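Long-range contacts in probable CoA-transferase alpha subunit (Rhodococcus jostii, PDB 6COJ), which probably acts as the alpha subunit of a CoA-transferase-family enzyme and, together with a second protein, binds a coenzyme A thioester of a ring-bearing acid: residues 39-44 with 90-95; 16-21 with 187-192; 117-122 with 136-141; 30-35 with 57-62. The protein carries 1 engineered substitution. All blocks are in the same frame, centred on the assembly; numbering follows the deposited sequence. Where two conformers were deposited one is given.

In the fold
The chain has a seven-stranded parallel sheet with the strand order of a Rossmann-like fold. Contacts 1 and 4 lie at opposite ends of its strand 35-38, with centres about 23 Å apart. Contact 4 gathers the loops that enter strands 35-38 and 62-65. Contact 1 lies beyond the exit of 35-38, and its segments alternate with those of contact 4 along the chain. Contact 3 comes later, about 20 Å from contact 1 between centres. Each of these two holds a residue of the thioester pocket. Contact 2 spans all the others in sequence and lies on the surface near strand 244-247, about 29 Å from contact 1 between centres.

Contact 1 (39-44 with 90-95); sequences GGWGSR and SLDSAP. With F8G (S-{(3R,5R,9R)-1-[(2R,3S,4R,5R)-5-(6-amino-9H-purin-9-yl)-4-hydroxy-3-(phosphonooxy)tetrahydrofuran-2-yl]-3,5,9-trihydroxy-8,8-dimethyl-3,5-dioxido-10,14-dioxo-2,4,6-trioxa-11,15-diaza-3lambda~5~,5lambda~5~-diphosphaheptadecan-17-yl} (5R,10R)-7-hydroxy-10-methyl-2-oxo-1-oxaspiro[4.5]dec-6-ene-6-carbothioate (non-preferred name)), chain E.
Asp92 is the polar centre between the loops 39-44 and 90-95. Its CG lies anti to the carbonyl carbon, and the carboxylate reaches across to segment 39-44. OD2 takes two strong donors. Ser43 N gives a bond of 2.9 Å to Asp92 OD2, with 154° at the hydrogen. Arg44 NE gives a second to Asp92 OD2, at 3.0 Å. Arg44 NH2 donates to Asp92 OD1 at 3.0 Å, almost straight at 173°. Arg44 thus grips the carboxylate side-on, one nitrogen to each oxygen, in a salt bridge. The grip is not coplanar: the two planes are 75° apart, and both Arg44 donors come from above the carboxylate. Water 1 donates to Asp92 OD1 at 2.8 Å and accepts from Trp41 NE1 at 2.9 Å. Asp92 N is satisfied by Ser90 OG at 3.0 Å, an ST turn. Ser43 CB packs against Leu91 O, while Ser43 OG bonds to Gln268. Gly42 has no side chain, and a CB there would clash with Asp92 OD2. Trp41 CH2 touches CAI of the bound thioester at 3.5 Å, and an aromatic side chain of another protein chain stacks on the same indole. An alanine in place of Asp92 removes the carboxylate that Ser43 N, Arg44 and water 1 share, and would probably loosen the join between the two loops. The Ser43 and Arg44 donors converge on Asp92, so its negative charge is probably stabilised there. Its reach through water 1 ties that charge to the indole lining the ligand pocket.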
# COMPACT_ATOMS: atom_id res chain seq x y z
N GLY A 39 14.62 3.61 -9.81
CA GLY A 39 13.64 2.55 -9.72
C GLY A 39 14.21 1.17 -10.01
O GLY A 39 15.42 0.93 -9.97
N GLY A 40 13.30 0.25 -10.32
CA GLY A 40 13.70 -1.13 -10.49
C GLY A 40 14.17 -1.73 -9.17
O GLY A 40 13.85 -1.26 -8.08
N TRP A 41 14.99 -2.79 -9.28
CA TRP A 41 15.41 -3.56 -8.12
C TRP A 41 16.59 -4.44 -8.51
O TRP A 41 16.45 -5.29 -9.38
CB TRP A 41 14.24 -4.45 -7.69
CG TRP A 41 14.52 -5.46 -6.60
CD1 TRP A 41 15.22 -6.63 -6.72
CD2 TRP A 41 14.03 -5.41 -5.25
NE1 TRP A 41 15.22 -7.30 -5.52
CE2 TRP A 41 14.49 -6.58 -4.61
CE3 TRP A 41 13.27 -4.49 -4.53
CZ2 TRP A 41 14.20 -6.85 -3.27
CZ3 TRP A 41 12.98 -4.77 -3.20
CH2 TRP A 41 13.45 -5.94 -2.59
N GLY A 42 17.75 -4.24 -7.89
CA GLY A 42 18.88 -5.09 -8.24
C GLY A 42 19.15 -5.01 -9.73
O GLY A 42 19.25 -3.92 -10.30
N SER A 43 19.25 -6.17 -10.38
CA SER A 43 19.40 -6.20 -11.84
C SER A 43 18.06 -6.45 -12.53
O SER A 43 17.91 -7.34 -13.38
CB SER A 43 20.46 -7.23 -12.24
OG SER A 43 20.74 -7.18 -13.62
N ARG A 44 17.06 -5.64 -12.18
CA ARG A 44 15.69 -5.82 -12.66
C ARG A 44 15.09 -4.46 -13.00
O ARG A 44 14.95 -3.60 -12.12
CB ARG A 44 14.81 -6.55 -11.63
CG ARG A 44 15.45 -7.81 -11.06
CD ARG A 44 14.63 -8.44 -9.95
NE ARG A 44 15.44 -9.35 -9.15
CZ ARG A 44 15.02 -10.51 -8.64
NH1 ARG A 44 13.79 -10.95 -8.86
NH2 ARG A 44 15.86 -11.24 -7.92
N SER A 90 22.85 -5.64 -5.43
CA SER A 90 22.99 -6.99 -5.96
C SER A 90 22.84 -6.98 -7.47
O SER A 90 22.03 -6.23 -8.01
CB SER A 90 21.93 -7.93 -5.38
OG SER A 90 22.10 -9.25 -5.87
N LEU A 91 23.64 -7.83 -8.13
CA LEU A 91 23.47 -8.11 -9.55
C LEU A 91 22.49 -9.24 -9.82
O LEU A 91 22.22 -9.54 -10.98
CB LEU A 91 24.83 -8.41 -10.19
CG LEU A 91 25.87 -7.28 -10.14
CD1 LEU A 91 27.16 -7.70 -10.83
CD2 LEU A 91 25.33 -6.01 -10.78
N ASP A 92 21.98 -9.90 -8.77
CA ASP A 92 20.97 -10.97 -8.85
C ASP A 92 21.52 -12.29 -9.40
O ASP A 92 21.06 -13.36 -8.99
CB ASP A 92 19.71 -10.51 -9.58
CG ASP A 92 18.81 -9.67 -8.69
OD1 ASP A 92 18.61 -10.07 -7.52
OD2 ASP A 92 18.32 -8.62 -9.14
N SER A 93 22.48 -12.22 -10.31
CA SER A 93 23.21 -13.39 -10.79
C SER A 93 24.67 -13.25 -10.40
O SER A 93 25.13 -12.16 -10.04
CB SER A 93 23.14 -13.51 -12.32
OG SER A 93 21.89 -13.08 -12.82
N ALA A 94 25.41 -14.35 -10.49
CA ALA A 94 26.85 -14.33 -10.23
C ALA A 94 27.50 -13.26 -11.10
O ALA A 94 27.14 -13.12 -12.27
CB ALA A 94 27.45 -15.70 -10.51
N PRO A 95 28.47 -12.52 -10.55
CA PRO A 95 29.12 -12.69 -9.25
C PRO A 95 28.37 -12.06 -8.09
O PRO A 95 28.98 -11.92 -7.02
CB PRO A 95 30.46 -11.98 -9.45
CG PRO A 95 30.13 -10.88 -10.39
CD PRO A 95 29.09 -11.43 -11.33
C4 F8G E . 37.59 -11.39 3.93
C5 F8G E . 37.43 -11.12 5.37
C6 F8G E . 37.86 -9.79 5.88
C8 F8G E . 36.71 -13.13 4.90
N1 F8G E . 38.38 -8.89 5.02
N3 F8G E . 38.11 -10.45 3.11
C1' F8G E . 37.12 -13.27 2.40
C2 F8G E . 38.55 -9.13 3.58
C2' F8G E . 37.45 -14.74 2.39
C3' F8G E . 36.68 -15.21 1.17
C4' F8G E . 35.41 -14.40 1.25
C5' F8G E . 34.37 -15.14 2.07
CAA F8G E . 12.64 -10.45 2.93
CAB F8G E . 13.94 -11.18 2.75
CAC F8G E . 14.87 -10.82 1.85
CAD F8G E . 14.53 -9.88 0.70
CAE F8G E . 13.04 -9.53 0.71
CAF F8G E . 12.57 -9.19 2.10
CAG F8G E . 16.27 -11.27 2.00
CAI F8G E . 12.71 -8.38 -0.23
CAK F8G E . 14.95 -10.38 -0.70
CAL F8G E . 16.04 -9.45 -1.25
CAM F8G E . 16.20 -8.45 -0.13
CAQ F8G E . 18.54 -12.46 2.93
CAR F8G E . 18.80 -13.48 1.83
CAT F8G E . 21.02 -14.40 2.07
CAU F8G E . 22.39 -14.50 1.43
CAV F8G E . 23.49 -14.97 2.39
CAX F8G E . 25.10 -16.27 1.16
CAY F8G E . 26.46 -16.38 0.52
CAZ F8G E . 27.44 -17.19 1.38
CBA F8G E . 28.83 -17.08 0.77
CBM F8G E . 27.47 -16.61 2.79
CBN F8G E . 27.06 -18.67 1.44
N6 F8G E . 37.73 -9.49 7.20
N7 F8G E . 36.88 -12.23 5.91
N9 F8G E . 37.15 -12.63 3.74
NAS F8G E . 20.20 -13.54 1.48
NAW F8G E . 24.76 -15.10 1.69
O2' F8G E . 38.85 -14.98 2.23
O3' F8G E . 37.32 -14.77 -0.01
O4' F8G E . 35.77 -13.19 1.92
O5' F8G E . 34.00 -16.32 1.36
OAH F8G E . 14.10 -12.15 3.48
OAJ F8G E . 17.11 -10.87 1.21
OAN F8G E . 17.00 -7.54 -0.05
OAO F8G E . 15.26 -8.68 0.93
OBB F8G E . 29.12 -15.70 0.68
OBD F8G E . 31.66 -15.41 1.07
OBJ F8G E . 20.69 -15.06 3.05
OBK F8G E . 24.32 -17.22 1.19
OBL F8G E . 26.34 -16.98 -0.77
OBO F8G E . 30.39 -13.72 -0.20
OBP F8G E . 30.72 -15.94 -1.31
OBQ F8G E . 32.15 -17.89 0.51
OBR F8G E . 32.17 -17.11 2.89
OCI F8G E . 38.68 -15.14 -2.12
OCJ F8G E . 39.36 -16.21 0.02
OCK F8G E . 37.32 -17.00 -1.18
PBC F8G E . 30.49 -15.21 -0.01
PBE F8G E . 32.46 -16.75 1.46
PCH F8G E . 38.19 -15.81 -0.86
SAP F8G E . 16.80 -12.32 3.20
O HOH W 1 17.14 -9.46 -5.22

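Contact 2 (16-21 with 187-192). With SO4 (sulfate ion), chain D; SO4 (sulfate ion), chain C.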
# COMPACT_ATOMS: atom_id res chain seq x y z
N LYS A 16 -3.53 18.39 -23.24
CA LYS A 16 -2.66 18.04 -22.13
C LYS A 16 -1.20 18.20 -22.56
O LYS A 16 -0.86 18.10 -23.74
CB LYS A 16 -2.89 16.59 -21.71
CG LYS A 16 -4.30 16.29 -21.21
CD LYS A 16 -4.47 14.79 -20.96
CE LYS A 16 -5.89 14.42 -20.58
NZ LYS A 16 -6.87 14.69 -21.68
N ARG A 17 -0.33 18.44 -21.59
CA ARG A 17 1.07 18.71 -21.90
C ARG A 17 1.74 17.50 -22.54
O ARG A 17 1.58 16.36 -22.08
CB ARG A 17 1.83 19.13 -20.64
CG ARG A 17 3.25 19.60 -20.97
CD ARG A 17 3.93 20.35 -19.83
NE ARG A 17 4.32 19.47 -18.73
CZ ARG A 17 5.45 18.78 -18.69
NH1 ARG A 17 6.31 18.85 -19.70
NH2 ARG A 17 5.73 18.03 -17.64
N ASP A 18 2.50 17.74 -23.61
CA ASP A 18 3.32 16.72 -24.25
C ASP A 18 4.65 16.65 -23.51
O ASP A 18 5.45 17.59 -23.58
CB ASP A 18 3.54 17.09 -25.72
CG ASP A 18 4.32 16.05 -26.50
OD1 ASP A 18 4.80 15.05 -25.91
OD2 ASP A 18 4.48 16.23 -27.73
N LYS A 19 4.89 15.53 -22.82
CA LYS A 19 6.06 15.39 -21.96
C LYS A 19 7.21 14.63 -22.60
O LYS A 19 8.21 14.35 -21.93
CB LYS A 19 5.65 14.72 -20.65
CG LYS A 19 4.54 15.47 -19.93
CD LYS A 19 4.15 14.79 -18.62
CE LYS A 19 3.02 15.53 -17.95
NZ LYS A 19 2.50 14.73 -16.79
N ARG A 20 7.10 14.30 -23.89
CA ARG A 20 8.16 13.54 -24.55
C ARG A 20 9.45 14.36 -24.61
O ARG A 20 9.45 15.51 -25.05
CB ARG A 20 7.72 13.15 -25.96
CG ARG A 20 6.67 12.05 -25.95
CD ARG A 20 6.13 11.80 -27.33
NE ARG A 20 5.39 12.94 -27.84
CZ ARG A 20 4.85 13.00 -29.05
NH1 ARG A 20 4.99 11.97 -29.89
NH2 ARG A 20 4.18 14.07 -29.44
N ILE A 21 10.55 13.74 -24.18
CA ILE A 21 11.89 14.34 -24.18
C ILE A 21 12.92 13.25 -24.44
O ILE A 21 12.64 12.05 -24.32
CB ILE A 21 12.21 15.05 -22.85
CG1 ILE A 21 12.12 14.05 -21.69
CG2 ILE A 21 11.34 16.28 -22.65
CD1 ILE A 21 12.34 14.68 -20.34
N GLY A 187 3.91 3.40 -22.12
CA GLY A 187 3.39 4.64 -21.59
C GLY A 187 2.93 5.55 -22.71
O GLY A 187 3.24 5.31 -23.88
N ASP A 188 2.21 6.60 -22.33
CA ASP A 188 1.76 7.61 -23.26
C ASP A 188 2.60 8.88 -23.10
O ASP A 188 3.48 8.97 -22.23
CB ASP A 188 0.23 7.79 -23.19
CG ASP A 188 -0.26 8.56 -21.96
OD1 ASP A 188 0.56 9.17 -21.23
OD2 ASP A 188 -1.48 8.47 -21.69
N LYS A 189 2.36 9.87 -23.98
CA LYS A 189 3.17 11.08 -23.96
C LYS A 189 2.87 11.98 -22.78
O LYS A 189 3.54 13.00 -22.61
CB LYS A 189 2.99 11.86 -25.27
CG LYS A 189 1.58 12.38 -25.51
CD LYS A 189 1.56 13.06 -26.88
CE LYS A 189 0.20 13.59 -27.24
NZ LYS A 189 0.24 14.14 -28.63
N HIS A 190 1.87 11.63 -21.96
CA HIS A 190 1.50 12.42 -20.80
C HIS A 190 2.00 11.83 -19.49
O HIS A 190 1.80 12.45 -18.44
CB HIS A 190 -0.02 12.57 -20.72
CG HIS A 190 -0.67 12.96 -22.01
ND1 HIS A 190 -0.44 14.16 -22.64
CD2 HIS A 190 -1.57 12.30 -22.79
CE1 HIS A 190 -1.15 14.22 -23.75
NE2 HIS A 190 -1.85 13.10 -23.86
N GLY A 191 2.61 10.65 -19.52
CA GLY A 191 3.12 10.04 -18.32
C GLY A 191 2.28 8.91 -17.74
O GLY A 191 2.70 8.30 -16.76
N ASN A 192 1.08 8.64 -18.28
CA ASN A 192 0.42 7.40 -17.90
C ASN A 192 1.31 6.25 -18.33
O ASN A 192 1.84 6.25 -19.45
CB ASN A 192 -0.94 7.32 -18.56
CG ASN A 192 -1.87 8.42 -18.11
OD1 ASN A 192 -2.12 8.60 -16.91
ND2 ASN A 192 -2.37 9.19 -19.08
S SO4 D . -3.17 15.50 -27.42
O1 SO4 D . -1.95 15.75 -28.18
O2 SO4 D . -2.91 15.71 -26.00
O3 SO4 D . -4.21 16.43 -27.87
O4 SO4 D . -3.61 14.13 -27.64
S SO4 C . 2.92 13.19 -32.90
O1 SO4 C . 2.71 13.51 -34.31
O2 SO4 C . 4.33 12.83 -32.71
O3 SO4 C . 2.58 14.34 -32.08
O4 SO4 C . 2.08 12.05 -32.54
O HOH W 2 0.33 15.58 -20.08
O HOH W 3 1.65 16.41 -29.14
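Three hydrogen bonds join segments 16-21 and 187-192. Lys19 N donates to Lys189 O at 2.9 Å, nearly along the C=O axis. His190 ND1 donates to Arg17 O at 3.0 Å, above the carbonyl plane. Lys19 NZ reaches His190 O at 2.9 Å on an extended chain. The His190 ring is sandwiched: Lys16 CD sits over one face, 4.2 Å from the ring centroid in a CH-pi contact, and Lys189 CG covers the other. Lys189 CD also lies over a face of the Arg20 guanidinium. Arg20 is held by Asp18, with NE bound to OD1 at 2.9 Å and NH2 to OD2. A separate sulfate, probably from the crystallisation liquor, binds each of Arg20 and Lys189 and may ease their repulsion. Further out, Asp188 OD1 accepts from His190 N, an Asx turn within the type I turn 188-191. Lys19 NZ also bonds to Val242 O and salt-bridges an acidic side chain of another protein chain. An alanine in place of Lys19 removes these bonds and that to His190 O, and would probably leave the turn less firmly held. Lys19 and Ile21 make backbone hydrogen bonds to Val245, so segment 16-21 runs between strand 244-247 and the turn joining strands 186-187 and 193-194.

Contact 3 (117-122 with 136-141). Engineered in segment 117-122: Ala117 (natural residue Glu).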
# COMPACT_ATOMS: atom_id res chain seq x y z
N ALA A 117 15.88 -3.65 3.78
CA ALA A 117 15.19 -3.44 2.51
C ALA A 117 13.78 -2.88 2.71
O ALA A 117 13.31 -2.08 1.90
CB ALA A 117 15.17 -4.72 1.69
N GLY A 118 13.09 -3.29 3.78
CA GLY A 118 11.75 -2.77 4.02
C GLY A 118 11.74 -1.32 4.43
O GLY A 118 10.70 -0.65 4.28
N MET A 119 12.87 -0.80 4.94
CA MET A 119 12.96 0.60 5.30
C MET A 119 12.96 1.51 4.08
O MET A 119 12.52 2.66 4.18
CB MET A 119 14.19 0.85 6.17
CG MET A 119 14.09 0.22 7.55
SD MET A 119 15.65 0.29 8.46
CE MET A 119 15.87 2.05 8.67
N VAL A 120 13.48 1.03 2.94
CA VAL A 120 13.41 1.83 1.72
C VAL A 120 11.96 2.09 1.35
O VAL A 120 11.55 3.24 1.14
CB VAL A 120 14.18 1.16 0.57
CG1 VAL A 120 14.06 2.01 -0.68
CG2 VAL A 120 15.66 1.00 0.93
N LYS A 121 11.17 1.02 1.24
CA LYS A 121 9.75 1.17 0.94
C LYS A 121 9.08 2.12 1.92
O LYS A 121 8.33 3.02 1.54
CB LYS A 121 9.09 -0.21 0.98
CG LYS A 121 7.58 -0.18 0.79
CD LYS A 121 6.97 -1.55 1.08
CE LYS A 121 5.45 -1.48 0.94
NZ LYS A 121 4.79 -2.80 1.12
N CYS A 122 9.37 1.93 3.21
CA CYS A 122 8.77 2.75 4.24
C CYS A 122 9.13 4.23 4.06
O CYS A 122 8.25 5.10 4.11
CB CYS A 122 9.25 2.23 5.59
SG CYS A 122 8.63 3.09 7.03
N ILE A 136 8.57 1.82 12.09
CA ILE A 136 8.82 0.50 11.55
C ILE A 136 9.66 -0.27 12.55
O ILE A 136 10.45 0.32 13.30
CB ILE A 136 9.49 0.58 10.15
CG1 ILE A 136 9.57 -0.79 9.47
CG2 ILE A 136 10.89 1.18 10.25
CD1 ILE A 136 9.84 -0.74 7.95
N ARG A 137 9.47 -1.59 12.60
CA ARG A 137 10.25 -2.43 13.49
C ARG A 137 11.64 -2.69 12.92
O ARG A 137 12.64 -2.66 13.65
CB ARG A 137 9.52 -3.75 13.72
CG ARG A 137 10.06 -4.56 14.88
CD ARG A 137 9.19 -5.77 15.19
NE ARG A 137 7.81 -5.53 14.80
CZ ARG A 137 6.87 -5.18 15.65
NH1 ARG A 137 5.62 -4.97 15.23
NH2 ARG A 137 7.19 -5.00 16.93
N ALA A 138 11.72 -2.95 11.61
CA ALA A 138 12.98 -3.28 10.96
C ALA A 138 14.04 -2.23 11.25
O ALA A 138 13.78 -1.02 11.13
CB ALA A 138 12.77 -3.39 9.44
N GLY A 139 15.24 -2.69 11.61
CA GLY A 139 16.32 -1.80 11.97
C GLY A 139 16.67 -1.91 13.44
O GLY A 139 17.85 -1.84 13.81
N LEU A 140 15.67 -2.10 14.30
CA LEU A 140 15.90 -2.20 15.73
C LEU A 140 16.87 -3.33 16.04
O LEU A 140 16.74 -4.44 15.51
CB LEU A 140 14.59 -2.48 16.47
CG LEU A 140 13.59 -1.35 16.66
CD1 LEU A 140 12.35 -1.95 17.28
CD2 LEU A 140 14.14 -0.24 17.57
N GLY A 141 17.84 -3.05 16.90
CA GLY A 141 18.78 -4.06 17.34
C GLY A 141 19.88 -4.39 16.36
O GLY A 141 20.72 -5.25 16.68
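Ile136 is the main bump of this contact. Its side chain points at helix 117-128 with CG1 anti to the backbone N, which carries CD1 forward to the helix surface. CD1 settles in the shallow groove between Gly118 and Cys122, residues one turn apart. Ile136 CD1 lies 3.8 Å from Gly118 O and 3.8 Å from Cys122 CB. Gly118, without a side chain, keeps its wall of the groove low. Cys122 forms the other wall. Cys122 SG, anti to the backbone N, leans along the isoleucine and comes 4.1 Å from Ile136 CB.

Met119 makes the second bump, from the helix side. Its chain is extended to SD and then bends at chi3 (65°). Met119 CG rests against two methyl groups of segment 136-141, 4.3 Å from Ile136 CG2 and 4.3 Å from Ala138 CB. Met119 SD continues past Ala138, to 4.1 Å from Gly139 CA. A CB on Gly139 would crowd Met119 SD; the backbone angles there would disfavour a side chain in any case. Met119 SD also lies 3.5 Å from Ala138 O, a buried carbonyl with no hydrogen-bonding partner in the model. Side-chain packing, mostly of apolar groups, carries the contact.

Ala117, an engineered alanine where the natural protein has glutamate, faces away from segment 136-141 and touches the bound thioester. Behind the interface, Met119 and Cys122 pack on Met172, and Ile136 on Ile170. The contact therefore seats the first turns of helix 117-128 against the small antiparallel sheet, where strand 133-136 pairs with strand 168-173 and leads into the loop toward helix 144-148.

Contact 4 (30-35 with 57-62)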
# COMPACT_ATOMS: atom_id res chain seq x y z
N LEU A 30 18.52 17.52 -14.50
CA LEU A 30 19.15 17.15 -13.24
C LEU A 30 20.33 18.07 -12.96
O LEU A 30 20.85 18.74 -13.86
CB LEU A 30 19.61 15.70 -13.28
CG LEU A 30 18.53 14.70 -13.69
CD1 LEU A 30 19.13 13.31 -13.78
CD2 LEU A 30 17.34 14.73 -12.71
N ARG A 31 20.73 18.12 -11.70
CA ARG A 31 21.82 18.99 -11.27
C ARG A 31 22.71 18.24 -10.30
O ARG A 31 22.24 17.38 -9.54
CB ARG A 31 21.29 20.25 -10.58
CG ARG A 31 20.32 21.07 -11.40
CD ARG A 31 21.04 21.79 -12.53
NE ARG A 31 20.17 22.71 -13.24
CZ ARG A 31 19.53 22.42 -14.36
NH1 ARG A 31 18.75 23.33 -14.94
NH2 ARG A 31 19.68 21.23 -14.92
N SER A 32 24.00 18.57 -10.32
CA SER A 32 24.91 18.01 -9.34
C SER A 32 24.40 18.33 -7.94
O SER A 32 23.80 19.38 -7.70
CB SER A 32 26.32 18.58 -9.54
OG SER A 32 26.86 18.14 -10.78
N GLY A 33 24.61 17.39 -7.02
CA GLY A 33 24.17 17.55 -5.65
C GLY A 33 22.76 17.09 -5.37
O GLY A 33 22.34 17.12 -4.21
N MET A 34 22.01 16.66 -6.39
CA MET A 34 20.64 16.22 -6.17
C MET A 34 20.60 14.90 -5.43
O MET A 34 21.53 14.09 -5.49
CB MET A 34 19.92 16.04 -7.50
CG MET A 34 19.28 17.29 -8.01
SD MET A 34 18.38 16.91 -9.52
CE MET A 34 17.60 18.49 -9.84
N THR A 35 19.50 14.69 -4.71
CA THR A 35 19.12 13.37 -4.24
C THR A 35 18.22 12.75 -5.30
O THR A 35 17.16 13.31 -5.64
CB THR A 35 18.39 13.50 -2.90
OG1 THR A 35 19.30 14.01 -1.93
CG2 THR A 35 17.89 12.14 -2.44
N SER A 57 26.92 12.87 -18.96
CA SER A 57 26.78 14.23 -18.46
C SER A 57 27.86 14.54 -17.43
O SER A 57 28.63 13.67 -17.01
CB SER A 57 25.41 14.43 -17.82
OG SER A 57 25.37 13.94 -16.48
N ASP A 58 27.90 15.80 -17.00
CA ASP A 58 28.76 16.22 -15.91
C ASP A 58 28.05 16.25 -14.56
O ASP A 58 28.61 16.77 -13.59
CB ASP A 58 29.41 17.58 -16.21
CG ASP A 58 28.40 18.72 -16.29
OD1 ASP A 58 27.18 18.47 -16.19
OD2 ASP A 58 28.84 19.87 -16.46
N VAL A 59 26.83 15.73 -14.48
CA VAL A 59 26.09 15.72 -13.22
C VAL A 59 26.76 14.74 -12.27
O VAL A 59 26.94 13.56 -12.59
CB VAL A 59 24.62 15.34 -13.47
CG1 VAL A 59 23.91 15.13 -12.14
CG2 VAL A 59 23.93 16.42 -14.28
N THR A 60 27.10 15.22 -11.07
CA THR A 60 27.86 14.40 -10.13
C THR A 60 27.46 14.81 -8.71
O THR A 60 26.48 15.52 -8.52
CB THR A 60 29.36 14.54 -10.43
OG1 THR A 60 30.09 13.56 -9.68
CG2 THR A 60 29.85 15.94 -10.07
N ASP A 61 28.23 14.34 -7.73
CA ASP A 61 27.97 14.64 -6.32
C ASP A 61 26.54 14.26 -5.92
O ASP A 61 25.85 15.00 -5.23
CB ASP A 61 28.29 16.10 -5.99
CG ASP A 61 28.17 16.43 -4.51
OD1 ASP A 61 28.54 15.58 -3.67
OD2 ASP A 61 27.71 17.54 -4.19
N LEU A 62 26.10 13.09 -6.37
CA LEU A 62 24.71 12.68 -6.19
C LEU A 62 24.54 11.94 -4.88
O LEU A 62 25.43 11.24 -4.40
CB LEU A 62 24.28 11.77 -7.33
CG LEU A 62 24.23 12.45 -8.71
CD1 LEU A 62 23.87 11.43 -9.78
CD2 LEU A 62 23.23 13.61 -8.70
O HOH W 4 24.32 14.98 -2.92
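This is a loop-to-loop contact where two neighbouring parallel strands of the Rossmann-like sheet begin. Segment 30-35 leads into strand 35-38. Segment 57-62 follows helix 48-56 and leads into strand 62-65, so it closes the beta-alpha-beta crossover between them. Segment 30-35 makes a type II turn from Arg31 to Met34, with Met34 N bonded to Arg31 O at 3.2 Å. Gly33 occupies its third position, where a side chain would jam against the preceding carbonyl. Two hydrogen bonds tie this turn to Thr60. Gly33 N donates to Thr60 O at 3.0 Å, in the carbonyl plane. The other uses a side chain: Ser32 OG, anti to its own carbonyl carbon, accepts from Thr60 N. Val59 and Leu62 pack their methyls against the turn. Val59 CG1 rests on the Arg31 carbonyl, 3.8 Å from Arg31 C, while CG2 lies against Leu30 O. Leu62 CD2 lies 4.3 Å from Met34 CB and 4.0 Å from Arg31 O. Just beyond, Met34 and Thr63 share a backbone hydrogen bond. Asp61 turns its carboxylate to Thr82, while its backbone stays close to the turn, with a CA-H...O contact of 3.1 Å from Gly33 CA to Asp61 O.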